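Local structure of superoxide dismutase (Candida albicans, 4GUN) at residues Ile8-Ile13 against Ala39-Tyr44; Asp49-Ala54 against Lys61-Ile66; Ile70-Gly75 against Ala153-Ile158. The protein probably protects cells against superoxide radicals, using manganese to convert them into hydrogen peroxide and oxygen. The protein carries 2 engineered substitutions. All blocks are in the same frame, centred on the assembly; numbering follows the deposited sequence.

Contact 1 (Ile8-Ile13 against Ala39-Tyr44)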
loop_
_atom_site.group_PDB
_atom_site.type_symbol
_atom_site.label_atom_id
_atom_site.label_comp_id
_atom_site.label_asym_id
_atom_site.label_seq_id
_atom_site.Cartn_x
_atom_site.Cartn_y
_atom_site.Cartn_z
ATOM N N ILE A 8 14.089 15.756 -18.121
ATOM C CA ILE A 8 12.895 15.516 -18.932
ATOM C C ILE A 8 12.230 16.869 -19.240
ATOM O O ILE A 8 12.462 17.860 -18.534
ATOM C CB ILE A 8 11.892 14.495 -18.310
ATOM C CG1 ILE A 8 11.274 15.010 -16.992
ATOM C CG2 ILE A 8 12.550 13.102 -18.154
ATOM C CD1 ILE A 8 10.030 14.339 -16.547
ATOM N N SER A 9 11.401 16.907 -20.289
ATOM C CA SER A 9 10.717 18.138 -20.665
ATOM C C SER A 9 9.274 17.867 -21.019
ATOM O O SER A 9 8.893 16.715 -21.238
ATOM C CB SER A 9 11.473 18.858 -21.782
ATOM O OG SER A 9 11.540 18.077 -22.961
ATOM N N LEU A 10 8.454 18.912 -21.017
ATOM C CA LEU A 10 7.045 18.788 -21.355
ATOM C C LEU A 10 6.935 18.402 -22.835
ATOM O O LEU A 10 7.525 19.097 -23.655
ATOM C CB LEU A 10 6.321 20.121 -21.090
ATOM C CG LEU A 10 4.797 20.124 -21.228
ATOM C CD1 LEU A 10 4.153 19.411 -20.072
ATOM C CD2 LEU A 10 4.267 21.563 -21.289
ATOM N N PRO A 11 6.231 17.299 -23.205
ATOM C CA PRO A 11 6.129 16.947 -24.635
ATOM C C PRO A 11 5.225 17.916 -25.403
ATOM O O PRO A 11 4.392 18.610 -24.807
ATOM C CB PRO A 11 5.526 15.540 -24.607
ATOM C CG PRO A 11 4.660 15.543 -23.373
ATOM C CD PRO A 11 5.464 16.352 -22.368
ATOM N N LYS A 12 5.407 17.968 -26.729
ATOM C CA LYS A 12 4.597 18.788 -27.624
ATOM C C LYS A 12 3.289 18.032 -27.842
ATOM O O LYS A 12 3.324 16.808 -28.006
ATOM C CB LYS A 12 5.342 18.989 -28.958
ATOM N N ILE A 13 2.142 18.731 -27.794
ATOM C CA ILE A 13 0.804 18.112 -27.943
ATOM C C ILE A 13 0.310 18.216 -29.394
ATOM O O ILE A 13 0.224 19.318 -29.916
ATOM C CB ILE A 13 -0.219 18.714 -26.933
ATOM C CG1 ILE A 13 0.367 18.886 -25.505
ATOM C CG2 ILE A 13 -1.547 17.956 -26.937
ATOM C CD1 ILE A 13 0.731 17.609 -24.729
ATOM N N ALA A 39 4.162 20.231 -13.384
ATOM C CA ALA A 39 4.549 19.958 -11.992
ATOM C C ALA A 39 5.288 18.612 -11.863
ATOM O O ALA A 39 6.251 18.514 -11.101
ATOM C CB ALA A 39 3.330 20.002 -11.074
ATOM N N TYR A 40 4.890 17.599 -12.644
ATOM C CA TYR A 40 5.614 16.320 -12.651
ATOM C C TYR A 40 6.974 16.449 -13.382
ATOM O O TYR A 40 7.932 15.810 -12.961
ATOM C CB TYR A 40 4.770 15.189 -13.265
ATOM C CG TYR A 40 3.425 14.982 -12.601
ATOM C CD1 TYR A 40 3.336 14.635 -11.255
ATOM C CD2 TYR A 40 2.249 15.042 -13.337
ATOM C CE1 TYR A 40 2.104 14.428 -10.643
ATOM C CE2 TYR A 40 1.005 14.866 -12.730
ATOM C CZ TYR A 40 0.937 14.541 -11.387
ATOM O OH TYR A 40 -0.292 14.360 -10.801
ATOM N N VAL A 41 7.065 17.264 -14.465
ATOM C CA VAL A 41 8.332 17.492 -15.189
ATOM C C VAL A 41 9.376 18.095 -14.209
ATOM O O VAL A 41 10.538 17.652 -14.147
ATOM C CB VAL A 41 8.121 18.405 -16.445
ATOM C CG1 VAL A 41 9.464 18.906 -17.014
ATOM C CG2 VAL A 41 7.329 17.677 -17.529
ATOM N N ASN A 42 8.939 19.120 -13.457
ATOM C CA ASN A 42 9.765 19.821 -12.489
ATOM C C ASN A 42 10.140 18.943 -11.298
ATOM O O ASN A 42 11.311 18.927 -10.892
ATOM C CB ASN A 42 9.077 21.121 -12.048
ATOM C CG ASN A 42 9.067 22.158 -13.149
ATOM O OD1 ASN A 42 9.890 22.111 -14.074
ATOM N ND2 ASN A 42 8.163 23.139 -13.058
ATOM N N GLY A 43 9.146 18.206 -10.783
ATOM C CA GLY A 43 9.296 17.306 -9.658
ATOM C C GLY A 43 10.297 16.208 -9.946
ATOM O O GLY A 43 11.157 15.934 -9.111
ATOM N N TYR A 44 10.242 15.616 -11.149
ATOM C CA TYR A 44 11.216 14.590 -11.514
ATOM C C TYR A 44 12.622 15.166 -11.620
ATOM O O TYR A 44 13.539 14.597 -11.033
ATOM C CB TYR A 44 10.814 13.811 -12.794
ATOM C CG TYR A 44 11.826 12.766 -13.221
ATOM C CD1 TYR A 44 11.785 11.472 -12.706
ATOM C CD2 TYR A 44 12.809 13.063 -14.160
ATOM C CE1 TYR A 44 12.730 10.514 -13.079
ATOM C CE2 TYR A 44 13.769 12.120 -14.526
ATOM C CZ TYR A 44 13.721 10.843 -13.990
ATOM O OH TYR A 44 14.658 9.920 -14.380
#
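Ser9 faces Val41, their CA atoms 6.0 Å apart, where the irregular, extended chain of Ile8-Ile13 runs past the helical turns of Ala39-Tyr44. Val41 is the projection on the helix side, with its CB directed toward the loop and its two methyls spread over successive residues. Val41 CG1, anti to the backbone N (chi1 167°), comes within 3.5 Å of Ile8 O. Val41 CG2 reaches Leu10 N at 3.9 Å. A short beta-branched residue suits this place because both methyls meet main chain directly. Ile8 answers from the loop. Its chi1 (65°) sets Ile8 CG1 between the backbone N and the carbonyl carbon, where it lies 3.8 Å from Tyr44 CD2. The side chains of Ile8 and Tyr44 cross at about a right angle, and Ile8 CD1 packs 3.8 Å from Val41 CA. Leu10 adds a looser touch, Leu10 CD1 lying 4.4 Å from Val41 CG2. Ser9 directs its CB away from the helix, a fitting place for a small polar residue in an exposed position. Tyr40 sends its ring away from the loop, and its hydroxyl is hydrogen-bonded to Gln155. Leu10 also packs on His37 and Val38 of helix 26-56, while Ile8, Pro11 and Ile13 reach His77, Ser81 and Trp84 of helix 60-85, so the loop joins both long helices; Leu60 of the second subunit packs on Ile8 and Tyr44.

Contact 2 (Asp49-Ala54 against Lys61-Ile66)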
loop_
_atom_site.group_PDB
_atom_site.type_symbol
_atom_site.label_atom_id
_atom_site.label_comp_id
_atom_site.label_asym_id
_atom_site.label_seq_id
_atom_site.Cartn_x
_atom_site.Cartn_y
_atom_site.Cartn_z
ATOM N N ASP A 49 18.086 15.407 -9.119
ATOM C CA ASP A 49 19.188 16.228 -8.628
ATOM C C ASP A 49 19.439 15.912 -7.140
ATOM O O ASP A 49 20.600 15.763 -6.717
ATOM C CB ASP A 49 18.871 17.720 -8.827
ATOM C CG ASP A 49 20.062 18.633 -8.607
ATOM O OD1 ASP A 49 19.845 19.817 -8.276
ATOM O OD2 ASP A 49 21.213 18.164 -8.773
ATOM N N ALA A 50 18.338 15.775 -6.356
ATOM C CA ALA A 50 18.417 15.458 -4.928
ATOM C C ALA A 50 19.020 14.053 -4.702
ATOM O O ALA A 50 19.830 13.861 -3.787
ATOM C CB ALA A 50 17.040 15.573 -4.290
ATOM N N LEU A 51 18.651 13.099 -5.571
ATOM C CA LEU A 51 19.084 11.701 -5.542
ATOM C C LEU A 51 20.595 11.540 -5.752
ATOM O O LEU A 51 21.232 10.821 -4.982
ATOM C CB LEU A 51 18.283 10.885 -6.586
ATOM C CG LEU A 51 18.299 9.341 -6.508
ATOM C CD1 LEU A 51 19.399 8.743 -7.360
ATOM C CD2 LEU A 51 18.268 8.818 -5.061
ATOM N N GLU A 52 21.166 12.201 -6.773
ATOM C CA GLU A 52 22.611 12.125 -7.067
ATOM C C GLU A 52 23.463 12.677 -5.928
ATOM O O GLU A 52 24.489 12.083 -5.575
ATOM C CB GLU A 52 22.941 12.790 -8.409
ATOM C CG GLU A 52 22.247 12.083 -9.562
ATOM C CD GLU A 52 22.237 12.787 -10.902
ATOM O OE1 GLU A 52 22.340 14.033 -10.936
ATOM O OE2 GLU A 52 22.062 12.087 -11.922
ATOM N N LYS A 53 22.998 13.775 -5.315
ATOM C CA LYS A 53 23.613 14.407 -4.148
ATOM C C LYS A 53 23.646 13.408 -2.966
ATOM O O LYS A 53 24.719 13.140 -2.426
ATOM C CB LYS A 53 22.806 15.653 -3.755
ATOM C CG LYS A 53 23.506 16.983 -3.995
ATOM C CD LYS A 53 22.699 18.159 -3.412
ATOM C CE LYS A 53 22.832 18.297 -1.904
ATOM N NZ LYS A 53 21.874 19.285 -1.343
ATOM N N ALA A 54 22.481 12.833 -2.600
ATOM C CA ALA A 54 22.351 11.884 -1.494
ATOM C C ALA A 54 23.054 10.525 -1.707
ATOM O O ALA A 54 23.641 10.006 -0.749
ATOM C CB ALA A 54 20.884 11.681 -1.143
ATOM N N LYS A 61 19.219 7.235 4.287
ATOM C CA LYS A 61 17.987 7.842 4.797
ATOM C C LYS A 61 17.364 8.801 3.754
ATOM O O LYS A 61 16.161 8.692 3.489
ATOM C CB LYS A 61 18.223 8.570 6.140
ATOM C CG LYS A 61 16.935 8.676 6.964
ATOM C CD LYS A 61 17.106 9.462 8.276
ATOM C CE LYS A 61 15.761 9.844 8.868
ATOM N NZ LYS A 61 15.871 10.910 9.904
ATOM N N SER A 62 18.176 9.714 3.150
ATOM C CA SER A 62 17.659 10.641 2.112
ATOM C C SER A 62 17.320 9.883 0.815
ATOM O O SER A 62 16.289 10.156 0.201
ATOM C CB SER A 62 18.675 11.734 1.787
ATOM O OG SER A 62 18.784 12.701 2.815
ATOM N N VAL A 63 18.214 8.959 0.392
ATOM C CA VAL A 63 18.040 8.122 -0.804
ATOM C C VAL A 63 16.653 7.412 -0.719
ATOM O O VAL A 63 15.845 7.499 -1.658
ATOM C CB VAL A 63 19.217 7.127 -0.971
ATOM C CG1 VAL A 63 18.939 6.103 -2.062
ATOM C CG2 VAL A 63 20.518 7.859 -1.257
ATOM N N VAL A 64 16.376 6.776 0.431
ATOM C CA VAL A 64 15.100 6.085 0.676
ATOM C C VAL A 64 13.902 7.021 0.587
ATOM O O VAL A 64 12.935 6.689 -0.088
ATOM C CB VAL A 64 15.136 5.192 1.951
ATOM C CG1 VAL A 64 13.732 4.798 2.401
ATOM C CG2 VAL A 64 15.979 3.940 1.703
ATOM N N GLU A 65 14.004 8.221 1.181
ATOM C CA GLU A 65 12.950 9.241 1.163
ATOM C C GLU A 65 12.633 9.753 -0.256
ATOM O O GLU A 65 11.454 9.857 -0.603
ATOM C CB GLU A 65 13.308 10.399 2.131
ATOM C CG GLU A 65 12.220 11.450 2.317
ATOM C CD GLU A 65 11.022 11.110 3.193
ATOM O OE1 GLU A 65 10.797 9.912 3.483
ATOM O OE2 GLU A 65 10.286 12.052 3.569
ATOM N N ILE A 66 13.690 10.046 -1.073
ATOM C CA ILE A 66 13.634 10.595 -2.439
ATOM C C ILE A 66 13.008 9.615 -3.448
ATOM O O ILE A 66 12.359 10.058 -4.398
ATOM C CB ILE A 66 15.040 11.135 -2.913
ATOM C CG1 ILE A 66 15.529 12.315 -2.024
ATOM C CG2 ILE A 66 15.016 11.596 -4.379
ATOM C CD1 ILE A 66 17.082 12.534 -2.042
#
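Ile66 pushes its side chain against Ala50, Leu51 and Ala54, where two helical segments run nearly antiparallel, at 158° with their axes 9.0 Å apart at closest approach. This is the meeting of the two arms of the family's alpha-hairpin. Two small alanines, one turn apart, form the hollow, and the isoleucine fills it. Ile66 CD1, anti to CA (chi2 157°), settles 3.5 Å from Ala50 O. The same Ile66 CD1 lies 4.0 Å from Ala54 CB and also touches the methyl of Ala50. The other branch, Ile66 CG2, rests 4.0 Å from Leu51 CB, so the beta-branched side chain meets two neighbouring residues at once. Ala54 is in turn a low bump: Ala54 CB enters a shallow recess formed by Ser62, Val63 and Ile66, 3.7 Å from Ser62 CB and 3.8 Å from Val63 CG2. Leu51 swings across, and Leu51 CD2 touches Val63 CG1 at 4.1 Å. The same leucine meets Leu51 of the second subunit, and Val63 packs on Ile70 of that subunit. Ser62 meets the opposite helix through CB, while its OG is hydrogen-bonded to Asp59. The junction between the segments therefore rests on van der Waals fit and buried apolar surface, the longer side chains of Ile66 and Leu51 meeting the shorter ones of Ala50, Ala54 and Val63.

Contact 3 (Ile70-Gly75 against Ala153-Ile158)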
loop_
_atom_site.group_PDB
_atom_site.type_symbol
_atom_site.label_atom_id
_atom_site.label_comp_id
_atom_site.label_asym_id
_atom_site.label_seq_id
_atom_site.Cartn_x
_atom_site.Cartn_y
_atom_site.Cartn_z
ATOM N N ILE A 70 10.617 10.097 -7.004
ATOM C CA ILE A 70 11.045 9.600 -8.299
ATOM C C ILE A 70 9.891 8.832 -8.945
ATOM O O ILE A 70 9.512 9.132 -10.075
ATOM C CB ILE A 70 12.355 8.775 -8.176
ATOM C CG1 ILE A 70 13.548 9.716 -7.827
ATOM C CG2 ILE A 70 12.622 7.987 -9.471
ATOM C CD1 ILE A 70 14.801 8.960 -7.308
ATOM N N LYS A 71 9.325 7.864 -8.207
ATOM C CA LYS A 71 8.168 7.050 -8.594
ATOM C C LYS A 71 6.995 7.947 -9.011
ATOM O O LYS A 71 6.436 7.756 -10.087
ATOM C CB LYS A 71 7.743 6.130 -7.423
ATOM C CG LYS A 71 6.685 5.077 -7.793
ATOM C CD LYS A 71 6.149 4.284 -6.581
ATOM C CE LYS A 71 5.067 5.031 -5.813
ATOM N NZ LYS A 71 4.244 4.152 -4.923
ATOM N N PHE A 72 6.663 8.941 -8.169
ATOM C CA PHE A 72 5.527 9.841 -8.362
ATOM C C PHE A 72 5.648 10.760 -9.557
ATOM O O PHE A 72 4.758 10.773 -10.409
ATOM C CB PHE A 72 5.241 10.643 -7.072
ATOM C CG PHE A 72 3.998 11.499 -7.119
ATOM C CD1 PHE A 72 2.733 10.923 -7.056
ATOM C CD2 PHE A 72 4.093 12.888 -7.196
ATOM C CE1 PHE A 72 1.584 11.714 -7.083
ATOM C CE2 PHE A 72 2.939 13.687 -7.202
ATOM C CZ PHE A 72 1.693 13.094 -7.134
ATOM N N HIS A 73 6.714 11.554 -9.606
ATOM C CA HIS A 73 6.872 12.512 -10.700
ATOM C C HIS A 73 7.288 11.836 -11.999
ATOM O O HIS A 73 6.848 12.253 -13.063
ATOM C CB HIS A 73 7.761 13.694 -10.301
ATOM C CG HIS A 73 7.279 14.466 -9.112
ATOM N ND1 HIS A 73 6.197 15.344 -9.198
ATOM C CD2 HIS A 73 7.783 14.521 -7.857
ATOM C CE1 HIS A 73 6.069 15.873 -7.995
ATOM N NE2 HIS A 73 7.005 15.410 -7.156
ATOM N N GLY A 74 8.071 10.768 -11.905
ATOM C CA GLY A 74 8.461 9.971 -13.070
ATOM C C GLY A 74 7.265 9.252 -13.671
ATOM O O GLY A 74 7.106 9.199 -14.897
ATOM N N GLY A 75 6.396 8.751 -12.797
ATOM C CA GLY A 75 5.153 8.085 -13.178
ATOM C C GLY A 75 4.164 9.063 -13.783
ATOM O O GLY A 75 3.557 8.773 -14.813
ATOM N N ALA A 153 -2.842 3.176 -8.721
ATOM C CA ALA A 153 -3.245 4.252 -7.821
ATOM C C ALA A 153 -2.305 5.407 -8.056
ATOM O O ALA A 153 -1.139 5.171 -8.375
ATOM C CB ALA A 153 -3.157 3.780 -6.372
ATOM N N ASN A 154 -2.795 6.660 -7.896
ATOM C CA ASN A 154 -1.974 7.866 -7.984
ATOM C C ASN A 154 -1.205 7.974 -9.293
ATOM O O ASN A 154 -1.835 7.987 -10.353
ATOM C CB ASN A 154 -1.053 7.992 -6.731
ATOM C CG ASN A 154 -1.829 8.084 -5.440
ATOM O OD1 ASN A 154 -2.974 8.516 -5.425
ATOM N ND2 ASN A 154 -1.230 7.686 -4.323
ATOM N N GLN A 155 0.145 8.051 -9.237
ATOM C CA GLN A 155 0.964 8.109 -10.449
ATOM C C GLN A 155 1.725 6.820 -10.718
ATOM O O GLN A 155 2.681 6.817 -11.483
ATOM C CB GLN A 155 1.844 9.366 -10.561
ATOM C CG GLN A 155 1.077 10.703 -10.710
ATOM C CD GLN A 155 0.079 10.773 -11.858
ATOM O OE1 GLN A 155 0.110 10.003 -12.827
ATOM N NE2 GLN A 155 -0.826 11.721 -11.777
ATOM N N ASP A 156 1.263 5.705 -10.126
ATOM C CA ASP A 156 1.851 4.392 -10.404
ATOM C C ASP A 156 1.566 4.077 -11.903
ATOM O O ASP A 156 0.574 4.558 -12.469
ATOM C CB ASP A 156 1.290 3.323 -9.440
ATOM C CG ASP A 156 1.630 3.565 -7.968
ATOM O OD1 ASP A 156 2.458 4.460 -7.685
ATOM O OD2 ASP A 156 1.070 2.860 -7.102
ATOM N N THR A 157 2.488 3.380 -12.564
ATOM C CA THR A 157 2.384 3.130 -14.009
ATOM C C THR A 157 2.580 1.668 -14.388
ATOM O O THR A 157 2.803 0.832 -13.519
ATOM C CB THR A 157 3.358 4.077 -14.758
ATOM O OG1 THR A 157 3.008 4.121 -16.147
ATOM C CG2 THR A 157 4.837 3.701 -14.572
ATOM N N ILE A 158 2.561 1.378 -15.696
ATOM C CA ILE A 158 2.860 0.048 -16.231
ATOM C C ILE A 158 4.380 0.022 -16.402
ATOM O O ILE A 158 4.909 0.552 -17.376
ATOM C CB ILE A 158 2.049 -0.236 -17.530
ATOM C CG1 ILE A 158 0.514 -0.061 -17.284
ATOM C CG2 ILE A 158 2.365 -1.628 -18.112
ATOM C CD1 ILE A 158 -0.077 -0.743 -16.024
HETATM O O HOH W 1 5.119 5.509 -10.926
#
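Gln155 crosses Phe72 obliquely, its amide plane turned 64° from the ring, so the two flat groups do not stack. It is the aliphatic part of the glutamine that touches: Gln155 CG lies 3.8 Å from Phe72 CE1, and Gln155 CB comes within 3.2 Å of Phe72 O. A glutamine suits this place because its methylenes pack on the aromatic residue while the amide beyond them is bonded to Tyr40 and Asn79. The nearest atom of the Gln155 side chain lies about 5 Å from the manganese, as in the second-shell glutamine of manganese superoxide dismutases. Lys71 reaches out on an otherwise extended chain bent at chi3 (82°) to Asp156, forming a salt bridge whose hydrogen bond, from Lys71 NZ to Asp156 OD1 at 3.3 Å, is weak; Lys71 CE lies equally near that oxygen. The backbones also come close. Gly75, lacking a side chain, lets Gln155 O approach Gly75 CA to 3.3 Å in a CA-H...O contact. A water donates to Gln155 O at 2.8 Å and to Lys71 O at 2.7 Å, tying helix to loop. Asn154, at positive phi, helps form the type II' turn from Ala153 to Asp156 that presents Gln155. The loop follows strand 146-153 and leads toward strand 163-170, so the contact seats the C-terminal sheet domain on helix 60-85, with Trp172 packing on both Phe72 and Gln155.

Overall arrangement
Each contact uses at least one of the two hairpin helices: contact 1 helix 26-56, contact 3 helix 60-85, contact 2 both. Contact 2 lies toward the far end of the hairpin, away from the metal, its centre about 20 Å from that of contact 1 and about 17 Å from that of contact 3. It meets contact 3 where Leu51 CG packs 3.6 Å from Ile70 CD1. Contacts 1 and 3, with centres about 13 Å apart, converge on the active site: Tyr40 OH and Gln155 NE2 are 2.9 Å apart, and each side chain comes within about 5 Å of the manganese held by His32, His80, Asp170 and His174. This pair links the two domains beside the metal. All three contacts also touch the second subunit.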